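Long-range contacts in flagellar protein (Xanthomonas campestris pv. campestris, PDB 3C12), which is the C-terminal part of FlgD, a hook-capping protein probably required for flagellar hook formation, where it may act as a scaffold: residues V14-A19 with A132-V137; A19-D24 with F68-T73; G39-E44 with I87-T92; T103-P108 with T124-S129. All coordinates share one frame; numbering follows the deposited sequence.

Contact 1: V14-A19 with A132-V137; sequences VLVPSA and ANVLRV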
loop_
_atom_site.group_PDB
_atom_site.type_symbol
_atom_site.label_atom_id
_atom_site.label_comp_id
_atom_site.label_asym_id
_atom_site.label_seq_id
_atom_site.Cartn_x
_atom_site.Cartn_y
_atom_site.Cartn_z
ATOM N N VAL A 14 -1.808 -2.370 -15.286
ATOM C CA VAL A 14 -1.331 -3.162 -14.170
ATOM C C VAL A 14 -1.878 -2.639 -12.860
ATOM O O VAL A 14 -2.353 -1.506 -12.768
ATOM C CB VAL A 14 0.216 -3.153 -14.088
ATOM C CG1 VAL A 14 0.804 -3.804 -15.323
ATOM C CG2 VAL A 14 0.724 -1.724 -13.940
ATOM N N LEU A 15 -1.818 -3.492 -11.849
ATOM C CA LEU A 15 -2.270 -3.136 -10.524
ATOM C C LEU A 15 -1.051 -3.143 -9.640
ATOM O O LEU A 15 -0.398 -4.166 -9.474
ATOM C CB LEU A 15 -3.302 -4.140 -10.010
ATOM C CG LEU A 15 -4.768 -3.809 -10.300
ATOM C CD1 LEU A 15 -4.969 -3.586 -11.784
ATOM C CD2 LEU A 15 -5.642 -4.940 -9.808
ATOM N N VAL A 16 -0.740 -1.982 -9.088
ATOM C CA VAL A 16 0.403 -1.846 -8.211
ATOM C C VAL A 16 -0.013 -1.167 -6.919
ATOM O O VAL A 16 -0.946 -0.365 -6.895
ATOM C CB VAL A 16 1.512 -1.011 -8.879
ATOM C CG1 VAL A 16 2.051 -1.741 -10.089
ATOM C CG2 VAL A 16 0.963 0.342 -9.291
ATOM N N PRO A 17 0.661 -1.505 -5.817
ATOM C CA PRO A 17 0.366 -0.918 -4.511
ATOM C C PRO A 17 0.709 0.563 -4.563
ATOM O O PRO A 17 1.854 0.923 -4.822
ATOM C CB PRO A 17 1.294 -1.682 -3.573
ATOM C CG PRO A 17 1.439 -2.999 -4.244
ATOM C CD PRO A 17 1.616 -2.614 -5.683
ATOM N N SER A 18 -0.275 1.422 -4.325
ATOM C CA SER A 18 -0.034 2.857 -4.364
ATOM C C SER A 18 -0.843 3.577 -3.301
ATOM O O SER A 18 -2.002 3.257 -3.078
ATOM C CB SER A 18 -0.387 3.407 -5.751
ATOM O OG SER A 18 -0.051 4.773 -5.867
ATOM N N ALA A 19 -0.219 4.541 -2.636
ATOM C CA ALA A 19 -0.897 5.310 -1.604
ATOM C C ALA A 19 -1.609 6.483 -2.252
ATOM O O ALA A 19 -2.350 7.205 -1.597
ATOM C CB ALA A 19 0.101 5.812 -0.579
ATOM N N ALA A 132 7.907 -5.915 -10.402
ATOM C CA ALA A 132 8.016 -6.729 -9.186
ATOM C C ALA A 132 6.955 -6.219 -8.243
ATOM O O ALA A 132 6.286 -6.998 -7.557
ATOM C CB ALA A 132 9.393 -6.575 -8.527
ATOM N N ASN A 133 6.819 -4.897 -8.207
ATOM C CA ASN A 133 5.829 -4.262 -7.369
ATOM C C ASN A 133 4.482 -4.503 -8.007
ATOM O O ASN A 133 3.455 -4.171 -7.434
ATOM C CB ASN A 133 6.078 -2.758 -7.256
ATOM C CG ASN A 133 7.276 -2.422 -6.392
ATOM O OD1 ASN A 133 7.304 -1.386 -5.742
ATOM N ND2 ASN A 133 8.275 -3.294 -6.389
ATOM N N VAL A 134 4.484 -5.092 -9.199
ATOM C CA VAL A 134 3.228 -5.362 -9.887
ATOM C C VAL A 134 2.453 -6.483 -9.204
ATOM O O VAL A 134 3.016 -7.519 -8.852
ATOM C CB VAL A 134 3.452 -5.740 -11.365
ATOM C CG1 VAL A 134 2.104 -5.865 -12.081
ATOM C CG2 VAL A 134 4.316 -4.691 -12.038
ATOM N N LEU A 135 1.157 -6.259 -9.012
ATOM C CA LEU A 135 0.294 -7.240 -8.374
ATOM C C LEU A 135 -0.262 -8.189 -9.434
ATOM O O LEU A 135 -0.416 -9.386 -9.189
ATOM C CB LEU A 135 -0.850 -6.530 -7.629
ATOM C CG LEU A 135 -1.890 -7.350 -6.831
ATOM C CD1 LEU A 135 -2.994 -7.872 -7.749
ATOM C CD2 LEU A 135 -1.189 -8.498 -6.094
ATOM N N ARG A 136 -0.555 -7.653 -10.614
ATOM C CA ARG A 136 -1.086 -8.456 -11.701
ATOM C C ARG A 136 -1.532 -7.557 -12.840
ATOM O O ARG A 136 -1.738 -6.359 -12.648
ATOM C CB ARG A 136 -2.283 -9.284 -11.228
ATOM C CG ARG A 136 -3.556 -8.484 -11.009
ATOM C CD ARG A 136 -4.759 -9.403 -11.031
ATOM N NE ARG A 136 -6.034 -8.698 -10.914
ATOM C CZ ARG A 136 -6.686 -8.508 -9.770
ATOM N NH1 ARG A 136 -6.183 -8.971 -8.625
ATOM N NH2 ARG A 136 -7.848 -7.863 -9.776
ATOM N N VAL A 137 -1.696 -8.141 -14.024
ATOM C CA VAL A 137 -2.132 -7.379 -15.189
ATOM C C VAL A 137 -3.638 -7.393 -15.277
ATOM O O VAL A 137 -4.213 -8.337 -15.819
ATOM C CB VAL A 137 -1.610 -7.971 -16.522
ATOM C CG1 VAL A 137 -2.046 -7.071 -17.689
ATOM C CG2 VAL A 137 -0.099 -8.122 -16.481
#
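Leu15 and Arg136 lie side by side with their side chains running the same way, and this pairing shapes one flank of the contact between 14-19 and 132-137. The Arg136 chain is extended from CG to NE, and one face of its guanidinium is met by Leu15 CD2, which sits toward the rim and lies 3.7 Å from Arg136 CZ. The methyl rests on the flat face of the charged group, leaving its N-H bonds to point outward in the plane; Arg136 NH1 forms a salt bridge with Glu65 OE2 and Arg136 NE bonds Ser138 OG. On the other flank the valines meet differently. Val134 turns CG1 anti to its backbone N (chi1 -174°) and crosses Val14 at about a right angle, leaving Val134 CG1 3.9 Å from Val14 CB. Its second methyl, CG2, reaches Val16 CG1 at 4.2 Å. Strand 13-17 belongs to the Tudor-like part of the protein, where Val14 and Val16 bond through the backbone to strand 98-115; the intervening Leu15 directs its backbone polar groups to the irregular C-terminal segment instead. Leu15 N donates to Arg136 O (3.0 Å), and Leu135 N donates to Leu15 O, both nearly along the C=O axis of the acceptor. Leu135 CB lies 4.2 Å from Leu15 CB. Beyond them, Pro17 packs on Pro17 of the second subunit, and Asn133 on Leu135 of that chain.

Contact 2: A19-D24 with F68-T73; sequences AQVAID and FAWDGT
Two layers of the Ig-like β-sandwich face each other here; the axes of 20-23 and 68-70 pass 9.8 Å apart at closest approach, inclined by 45°. No hydrogen bond joins the segments; apolar side chains and the Gly72 backbone fill the gap, and the indole of Trp70 does most of the work. From CB, the chain leaves with CG anti to the backbone N (chi1 179°), which carries the ring across the interior. Along its six-membered part, CE3 comes first and meets Val21 CG2 at 4.3 Å. Further out, Trp70 CZ3 and CH2 share one partner, the terminal methyl of Ile23, with CZ3 3.9 Å from Ile23 CD1. The Ile23 and Trp70 side chains cross at about a right angle, and the same CD1 touches Gly72 CA at 4.1 Å. Gly72 in turn lies over the centre of one face of the Trp70 ring, because the chain folds back under the indole after the strand ends. Val21 also extends CG1 to Phe68 CZ, 4.3 Å away, while Tyr85 of strand 83-93 meets Trp70 edge-to-face. At the polar side of the indole, NE1 donates to Thr73 O at 2.6 Å, the acceptor lying close to the ring plane, which helps to hold the ring's rotation. The turn is an Asx turn: the anti lone pair of Asp71 OD1 accepts from Thr73 N at 3.0 Å.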
loop_
_atom_site.group_PDB
_atom_site.type_symbol
_atom_site.label_atom_id
_atom_site.label_comp_id
_atom_site.label_asym_id
_atom_site.label_seq_id
_atom_site.Cartn_x
_atom_site.Cartn_y
_atom_site.Cartn_z
ATOM N N ALA A 19 -0.219 4.541 -2.636
ATOM C CA ALA A 19 -0.897 5.310 -1.604
ATOM C C ALA A 19 -1.609 6.483 -2.252
ATOM O O ALA A 19 -2.350 7.205 -1.597
ATOM C CB ALA A 19 0.101 5.812 -0.579
ATOM N N GLN A 20 -1.381 6.678 -3.545
ATOM C CA GLN A 20 -2.025 7.765 -4.260
ATOM C C GLN A 20 -2.518 7.335 -5.631
ATOM O O GLN A 20 -2.122 6.298 -6.149
ATOM C CB GLN A 20 -1.081 8.977 -4.372
ATOM C CG GLN A 20 0.346 8.680 -4.809
ATOM C CD GLN A 20 1.252 9.908 -4.754
ATOM O OE1 GLN A 20 1.327 10.591 -3.735
ATOM N NE2 GLN A 20 1.950 10.181 -5.849
ATOM N N VAL A 21 -3.416 8.129 -6.196
ATOM C CA VAL A 21 -3.979 7.862 -7.515
ATOM C C VAL A 21 -3.755 9.111 -8.354
ATOM O O VAL A 21 -3.467 10.173 -7.820
ATOM C CB VAL A 21 -5.493 7.579 -7.434
ATOM C CG1 VAL A 21 -5.753 6.393 -6.527
ATOM C CG2 VAL A 21 -6.218 8.795 -6.914
ATOM N N ALA A 22 -3.880 9.001 -9.665
ATOM C CA ALA A 22 -3.661 10.172 -10.496
ATOM C C ALA A 22 -4.745 10.370 -11.543
ATOM O O ALA A 22 -5.369 9.409 -12.001
ATOM C CB ALA A 22 -2.299 10.082 -11.167
ATOM N N ILE A 23 -4.982 11.630 -11.899
ATOM C CA ILE A 23 -5.968 11.955 -12.918
ATOM C C ILE A 23 -5.411 12.992 -13.876
ATOM O O ILE A 23 -4.611 13.849 -13.491
ATOM C CB ILE A 23 -7.272 12.536 -12.328
ATOM C CG1 ILE A 23 -6.937 13.639 -11.326
ATOM C CG2 ILE A 23 -8.117 11.430 -11.743
ATOM C CD1 ILE A 23 -8.136 14.446 -10.885
ATOM N N ASP A 24 -5.824 12.887 -15.133
ATOM C CA ASP A 24 -5.425 13.836 -16.156
ATOM C C ASP A 24 -6.504 14.913 -16.096
ATOM O O ASP A 24 -7.002 15.232 -15.011
ATOM C CB ASP A 24 -5.404 13.168 -17.534
ATOM C CG ASP A 24 -6.650 12.348 -17.813
ATOM O OD1 ASP A 24 -6.805 11.887 -18.962
ATOM O OD2 ASP A 24 -7.470 12.153 -16.891
ATOM N N PHE A 68 -12.819 0.223 -6.587
ATOM C CA PHE A 68 -13.185 1.604 -6.297
ATOM C C PHE A 68 -12.946 2.437 -7.545
ATOM O O PHE A 68 -12.151 2.061 -8.405
ATOM C CB PHE A 68 -12.355 2.153 -5.127
ATOM C CG PHE A 68 -10.915 2.438 -5.467
ATOM C CD1 PHE A 68 -10.569 3.551 -6.221
ATOM C CD2 PHE A 68 -9.906 1.589 -5.031
ATOM C CE1 PHE A 68 -9.246 3.812 -6.534
ATOM C CE2 PHE A 68 -8.581 1.845 -5.340
ATOM C CZ PHE A 68 -8.251 2.958 -6.094
ATOM N N ALA A 69 -13.634 3.567 -7.644
ATOM C CA ALA A 69 -13.479 4.443 -8.796
ATOM C C ALA A 69 -13.814 5.885 -8.453
ATOM O O ALA A 69 -14.899 6.182 -7.958
ATOM C CB ALA A 69 -14.357 3.961 -9.939
ATOM N N TRP A 70 -12.867 6.781 -8.711
ATOM C CA TRP A 70 -13.071 8.192 -8.448
ATOM C C TRP A 70 -13.220 8.890 -9.788
ATOM O O TRP A 70 -12.407 8.693 -10.689
ATOM C CB TRP A 70 -11.890 8.778 -7.668
ATOM C CG TRP A 70 -12.033 10.241 -7.397
ATOM C CD1 TRP A 70 -13.174 10.899 -7.040
ATOM C CD2 TRP A 70 -11.000 11.232 -7.453
ATOM N NE1 TRP A 70 -12.917 12.236 -6.872
ATOM C CE2 TRP A 70 -11.590 12.469 -7.119
ATOM C CE3 TRP A 70 -9.634 11.196 -7.753
ATOM C CZ2 TRP A 70 -10.862 13.660 -7.076
ATOM C CZ3 TRP A 70 -8.910 12.383 -7.710
ATOM C CH2 TRP A 70 -9.527 13.597 -7.374
ATOM N N ASP A 71 -14.275 9.691 -9.910
ATOM C CA ASP A 71 -14.561 10.425 -11.136
ATOM C C ASP A 71 -13.723 11.692 -11.284
ATOM O O ASP A 71 -13.860 12.421 -12.260
ATOM C CB ASP A 71 -16.047 10.785 -11.196
ATOM C CG ASP A 71 -16.554 11.350 -9.898
ATOM O OD1 ASP A 71 -15.784 12.066 -9.232
ATOM O OD2 ASP A 71 -17.720 11.083 -9.546
ATOM N N GLY A 72 -12.861 11.962 -10.314
ATOM C CA GLY A 72 -12.013 13.135 -10.405
ATOM C C GLY A 72 -12.653 14.433 -9.957
ATOM O O GLY A 72 -12.184 15.522 -10.295
ATOM N N THR A 73 -13.734 14.322 -9.197
ATOM C CA THR A 73 -14.424 15.502 -8.690
ATOM C C THR A 73 -14.448 15.477 -7.166
ATOM O O THR A 73 -14.338 14.408 -6.560
ATOM C CB THR A 73 -15.868 15.570 -9.217
ATOM O OG1 THR A 73 -16.507 14.304 -9.022
ATOM C CG2 THR A 73 -15.876 15.913 -10.694
#

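Contact 3: G39-E44 with I87-T92; sequences GFVNFE and ITATQT
The two faces of this antiparallel strand pair differ in character. On the face carrying Val41, Phe43 and Ala89, the side chains enter the buried interior of the Ig-like β-sandwich. Phe43, with CG anti to its carbonyl carbon, turns CD2 to Ala89 CB at 3.8 Å, and the same CD2 meets Ile87 CD1 at 4.0 Å; the Phe43 and Ile87 side chains run side by side. Val41 CG2 extends the apolar row, 4.2 Å from Ala89 CB. The other face carries Phe40, Asn42, Glu44, Thr88, Thr90 and Thr92, and is more open and polar from Asn42 and Thr90 to Glu44 and Thr88. The exception is its Phe40 end, where the ring lies alongside buried Thr92 in a CH-pi contact, Thr92 CB 3.7 Å from the ring centroid and 27° off the normal. Near the middle a water donates to Asn42 O at 3.0 Å and also hydrogen-bonds Thr90 OG1. Regular backbone bonding joins the strands: Phe40 with Thr92, Asn42 with Thr90 and Glu44 with Thr88 are hydrogen-bonded pairs, each bonded both ways, and Asn42 N to Thr90 O measures 2.8 Å. Strand 39-46 continues the sheet to strand 52-60 through Val41 and Phe43, whereas strand 83-93 bonds to Leu101 of strand 98-115 at Ala89 and to Ala19, just before strand 20-23, at Ile87.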
loop_
_atom_site.group_PDB
_atom_site.type_symbol
_atom_site.label_atom_id
_atom_site.label_comp_id
_atom_site.label_asym_id
_atom_site.label_seq_id
_atom_site.Cartn_x
_atom_site.Cartn_y
_atom_site.Cartn_z
ATOM N N GLY A 39 -19.136 -6.078 4.692
ATOM C CA GLY A 39 -19.410 -4.762 5.242
ATOM C C GLY A 39 -19.234 -3.714 4.166
ATOM O O GLY A 39 -19.732 -3.879 3.058
ATOM N N PHE A 40 -18.545 -2.627 4.485
ATOM C CA PHE A 40 -18.300 -1.589 3.492
ATOM C C PHE A 40 -16.907 -1.000 3.655
ATOM O O PHE A 40 -16.298 -1.083 4.716
ATOM C CB PHE A 40 -19.358 -0.472 3.563
ATOM C CG PHE A 40 -19.331 0.339 4.836
ATOM C CD1 PHE A 40 -19.896 -0.151 6.005
ATOM C CD2 PHE A 40 -18.752 1.601 4.855
ATOM C CE1 PHE A 40 -19.886 0.604 7.169
ATOM C CE2 PHE A 40 -18.736 2.361 6.017
ATOM C CZ PHE A 40 -19.304 1.861 7.173
ATOM N N VAL A 41 -16.390 -0.423 2.583
ATOM C CA VAL A 41 -15.082 0.187 2.638
ATOM C C VAL A 41 -15.206 1.619 2.158
ATOM O O VAL A 41 -15.853 1.895 1.152
ATOM C CB VAL A 41 -14.076 -0.586 1.770
ATOM C CG1 VAL A 41 -14.682 -0.876 0.426
ATOM C CG2 VAL A 41 -12.803 0.211 1.613
ATOM N N ASN A 42 -14.609 2.535 2.910
ATOM C CA ASN A 42 -14.645 3.946 2.557
ATOM C C ASN A 42 -13.288 4.419 2.063
ATOM O O ASN A 42 -12.286 4.335 2.773
ATOM C CB ASN A 42 -15.089 4.795 3.754
ATOM C CG ASN A 42 -16.576 4.707 4.011
ATOM O OD1 ASN A 42 -17.083 5.294 4.958
ATOM N ND2 ASN A 42 -17.282 3.971 3.166
ATOM N N PHE A 43 -13.276 4.904 0.826
ATOM C CA PHE A 43 -12.068 5.409 0.198
ATOM C C PHE A 43 -12.088 6.922 0.281
ATOM O O PHE A 43 -12.994 7.566 -0.223
ATOM C CB PHE A 43 -12.001 4.959 -1.263
ATOM C CG PHE A 43 -12.105 3.472 -1.441
ATOM C CD1 PHE A 43 -13.336 2.834 -1.368
ATOM C CD2 PHE A 43 -10.969 2.705 -1.655
ATOM C CE1 PHE A 43 -13.432 1.457 -1.506
ATOM C CE2 PHE A 43 -11.057 1.326 -1.793
ATOM C CZ PHE A 43 -12.291 0.703 -1.717
ATOM N N GLU A 44 -11.084 7.485 0.935
ATOM C CA GLU A 44 -10.993 8.922 1.095
ATOM C C GLU A 44 -9.861 9.512 0.262
ATOM O O GLU A 44 -8.714 9.089 0.370
ATOM C CB GLU A 44 -10.774 9.250 2.566
ATOM C CG GLU A 44 -10.534 10.715 2.845
ATOM C CD GLU A 44 -10.036 10.948 4.251
ATOM O OE1 GLU A 44 -8.973 10.388 4.599
ATOM O OE2 GLU A 44 -10.704 11.685 5.005
ATOM N N ILE A 87 -4.824 8.489 -1.486
ATOM C CA ILE A 87 -6.015 7.695 -1.231
ATOM C C ILE A 87 -5.844 6.748 -0.049
ATOM O O ILE A 87 -4.853 6.027 0.061
ATOM C CB ILE A 87 -6.451 6.870 -2.469
ATOM C CG1 ILE A 87 -7.689 6.049 -2.104
ATOM C CG2 ILE A 87 -5.325 5.969 -2.947
ATOM C CD1 ILE A 87 -8.138 5.104 -3.168
ATOM N N THR A 88 -6.828 6.769 0.838
ATOM C CA THR A 88 -6.830 5.922 2.017
ATOM C C THR A 88 -8.106 5.089 2.042
ATOM O O THR A 88 -9.193 5.582 1.740
ATOM C CB THR A 88 -6.736 6.773 3.290
ATOM O OG1 THR A 88 -5.475 7.450 3.299
ATOM C CG2 THR A 88 -6.848 5.905 4.531
ATOM N N ALA A 89 -7.968 3.819 2.389
ATOM C CA ALA A 89 -9.121 2.941 2.426
ATOM C C ALA A 89 -9.323 2.376 3.804
ATOM O O ALA A 89 -8.403 1.831 4.415
ATOM C CB ALA A 89 -8.955 1.815 1.434
ATOM N N THR A 90 -10.545 2.520 4.298
ATOM C CA THR A 90 -10.886 2.008 5.610
ATOM C C THR A 90 -12.085 1.103 5.528
ATOM O O THR A 90 -13.133 1.465 4.990
ATOM C CB THR A 90 -11.209 3.121 6.579
ATOM O OG1 THR A 90 -10.174 4.108 6.525
ATOM C CG2 THR A 90 -11.319 2.552 7.999
ATOM N N GLN A 91 -11.914 -0.083 6.083
ATOM C CA GLN A 91 -12.959 -1.081 6.093
ATOM C C GLN A 91 -13.713 -1.006 7.406
ATOM O O GLN A 91 -13.156 -0.672 8.451
ATOM C CB GLN A 91 -12.344 -2.474 5.941
ATOM C CG GLN A 91 -13.340 -3.592 5.743
ATOM C CD GLN A 91 -12.774 -4.939 6.134
ATOM O OE1 GLN A 91 -12.652 -5.240 7.318
ATOM N NE2 GLN A 91 -12.416 -5.754 5.141
ATOM N N THR A 92 -14.997 -1.310 7.321
ATOM C CA THR A 92 -15.892 -1.337 8.466
ATOM C C THR A 92 -16.708 -2.599 8.239
ATOM O O THR A 92 -17.427 -2.703 7.248
ATOM C CB THR A 92 -16.840 -0.129 8.476
ATOM O OG1 THR A 92 -16.085 1.086 8.586
ATOM C CG2 THR A 92 -17.806 -0.239 9.638
HETATM O O HOH W 1 -10.229 6.053 4.191
#

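Contact 4: T103-P108 with T124-S129; sequences TYVDAP and TGLGTS
The backbone of 124-129 meets 103-108 at a single point, where Thr124 N donates to Pro108 O at 3.0 Å in a nearly straight bond (173° at the hydrogen) directed almost along the C=O axis. The Thr124 hydroxyl grips the same oxygen: OG1, anti to the carbonyl carbon, is thereby set beside the backbone N and donates to Pro108 O at 3.2 Å, from 47° above the carbonyl plane, so one acceptor serves two donors of one residue. The Thr124 side chain crosses the proline ring at about a right angle, with Thr124 CB 3.3 Å from Pro108 CG. Thr124 directly follows strand 118-123, the antiparallel partner of 98-115, so this pairing lies at the end of a β-hairpin in the Tudor-like part of the chain. From here the chain turns through Gly125 to Leu126, whose side chain reaches back over strand 98-115. Its CG is anti to the carbonyl carbon (chi1 -70°), and a single methyl, CD1, does the touching: Leu126 CD1 is 3.7 Å from Ala107 CB and 3.9 Å from Val105 CG1. Val105 presents that methyl anti to its own backbone N. Leu126 also packs on Ser18, and its carbonyl oxygen accepts a hydrogen bond from Lys84 NZ.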
loop_
_atom_site.group_PDB
_atom_site.type_symbol
_atom_site.label_atom_id
_atom_site.label_comp_id
_atom_site.label_asym_id
_atom_site.label_seq_id
_atom_site.Cartn_x
_atom_site.Cartn_y
_atom_site.Cartn_z
ATOM N N THR A 103 -4.142 -0.235 -0.584
ATOM C CA THR A 103 -4.729 0.144 -1.859
ATOM C C THR A 103 -3.852 -0.229 -3.046
ATOM O O THR A 103 -2.636 -0.044 -3.015
ATOM C CB THR A 103 -4.999 1.660 -1.908
ATOM O OG1 THR A 103 -3.942 2.354 -1.235
ATOM C CG2 THR A 103 -6.311 1.993 -1.240
ATOM N N TYR A 104 -4.480 -0.771 -4.087
ATOM C CA TYR A 104 -3.778 -1.150 -5.308
ATOM C C TYR A 104 -4.399 -0.356 -6.425
ATOM O O TYR A 104 -5.595 -0.454 -6.687
ATOM C CB TYR A 104 -3.905 -2.652 -5.599
ATOM C CG TYR A 104 -3.372 -3.517 -4.479
ATOM C CD1 TYR A 104 -4.126 -3.721 -3.318
ATOM C CD2 TYR A 104 -2.091 -4.063 -4.537
ATOM C CE1 TYR A 104 -3.614 -4.441 -2.236
ATOM C CE2 TYR A 104 -1.565 -4.786 -3.458
ATOM C CZ TYR A 104 -2.331 -4.969 -2.308
ATOM O OH TYR A 104 -1.819 -5.642 -1.211
ATOM N N VAL A 105 -3.576 0.443 -7.083
ATOM C CA VAL A 105 -4.061 1.289 -8.155
ATOM C C VAL A 105 -3.845 0.710 -9.529
ATOM O O VAL A 105 -2.807 0.099 -9.805
ATOM C CB VAL A 105 -3.378 2.655 -8.106
ATOM C CG1 VAL A 105 -3.888 3.529 -9.222
ATOM C CG2 VAL A 105 -3.621 3.287 -6.765
ATOM N N ASP A 106 -4.838 0.909 -10.388
ATOM C CA ASP A 106 -4.736 0.441 -11.756
ATOM C C ASP A 106 -4.196 1.578 -12.621
ATOM O O ASP A 106 -4.692 2.708 -12.554
ATOM C CB ASP A 106 -6.089 -0.009 -12.288
ATOM C CG ASP A 106 -6.012 -0.452 -13.743
ATOM O OD1 ASP A 106 -5.915 0.432 -14.632
ATOM O OD2 ASP A 106 -6.023 -1.679 -13.996
ATOM N N ALA A 107 -3.185 1.271 -13.434
ATOM C CA ALA A 107 -2.565 2.270 -14.284
ATOM C C ALA A 107 -2.028 1.673 -15.560
ATOM O O ALA A 107 -1.585 0.524 -15.588
ATOM C CB ALA A 107 -1.430 2.955 -13.541
ATOM N N PRO A 108 -2.042 2.462 -16.641
ATOM C CA PRO A 108 -1.549 2.005 -17.937
ATOM C C PRO A 108 -0.015 2.038 -18.007
ATOM O O PRO A 108 0.617 3.039 -17.658
ATOM C CB PRO A 108 -2.215 2.974 -18.901
ATOM C CG PRO A 108 -2.190 4.247 -18.135
ATOM C CD PRO A 108 -2.603 3.822 -16.742
ATOM N N THR A 124 1.613 5.629 -16.530
ATOM C CA THR A 124 0.996 6.891 -16.884
ATOM C C THR A 124 0.285 7.517 -15.695
ATOM O O THR A 124 -0.610 6.910 -15.104
ATOM C CB THR A 124 -0.008 6.703 -18.017
ATOM O OG1 THR A 124 0.605 5.939 -19.066
ATOM C CG2 THR A 124 -0.445 8.052 -18.565
ATOM N N GLY A 125 0.707 8.733 -15.356
ATOM C CA GLY A 125 0.133 9.454 -14.241
ATOM C C GLY A 125 0.854 9.226 -12.921
ATOM O O GLY A 125 1.256 10.182 -12.246
ATOM N N LEU A 126 1.020 7.956 -12.552
ATOM C CA LEU A 126 1.666 7.595 -11.298
ATOM C C LEU A 126 3.152 7.823 -11.317
ATOM O O LEU A 126 3.702 8.410 -10.395
ATOM C CB LEU A 126 1.399 6.133 -10.962
ATOM C CG LEU A 126 -0.035 5.824 -10.555
ATOM C CD1 LEU A 126 -0.205 4.335 -10.354
ATOM C CD2 LEU A 126 -0.365 6.576 -9.282
ATOM N N GLY A 127 3.806 7.348 -12.365
ATOM C CA GLY A 127 5.239 7.513 -12.445
ATOM C C GLY A 127 5.983 6.211 -12.667
ATOM O O GLY A 127 5.651 5.414 -13.548
ATOM N N THR A 128 6.996 5.981 -11.852
ATOM C CA THR A 128 7.803 4.789 -12.005
ATOM C C THR A 128 7.460 3.650 -11.078
ATOM O O THR A 128 6.979 3.847 -9.962
ATOM C CB THR A 128 9.300 5.124 -11.841
ATOM O OG1 THR A 128 9.939 5.017 -13.122
ATOM C CG2 THR A 128 9.978 4.191 -10.807
ATOM N N SER A 129 7.727 2.445 -11.554
ATOM C CA SER A 129 7.477 1.274 -10.763
ATOM C C SER A 129 8.352 0.124 -11.181
ATOM O O SER A 129 8.418 -0.225 -12.351
ATOM C CB SER A 129 6.020 0.841 -10.872
ATOM O OG SER A 129 5.821 -0.348 -10.121
#

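Contacts 1 and 4 are the closest, with centres about 7 Å apart, because strands 13-17 and 98-115 are neighbours: Val16 O lies 2.8 Å from Val105 N, a probable hydrogen bond. From there the chain passes through Ala19, common to contacts 1 and 2, into the Ig-like sandwich. Contacts 2 and 3, about 15 Å apart between centres, share its interior, where Phe68 CD2 approaches Phe43 CE2 to 3.4 Å. The centres of contacts 2 and 4 are about 11 Å apart; strand 98-115 runs from one part to the other, and its Val105 CG2 packs on Val21 CG1 of the sandwich at 3.8 Å. Contacts 3 and 4, centres about 20 Å apart, still touch through Ala89 and Thr103.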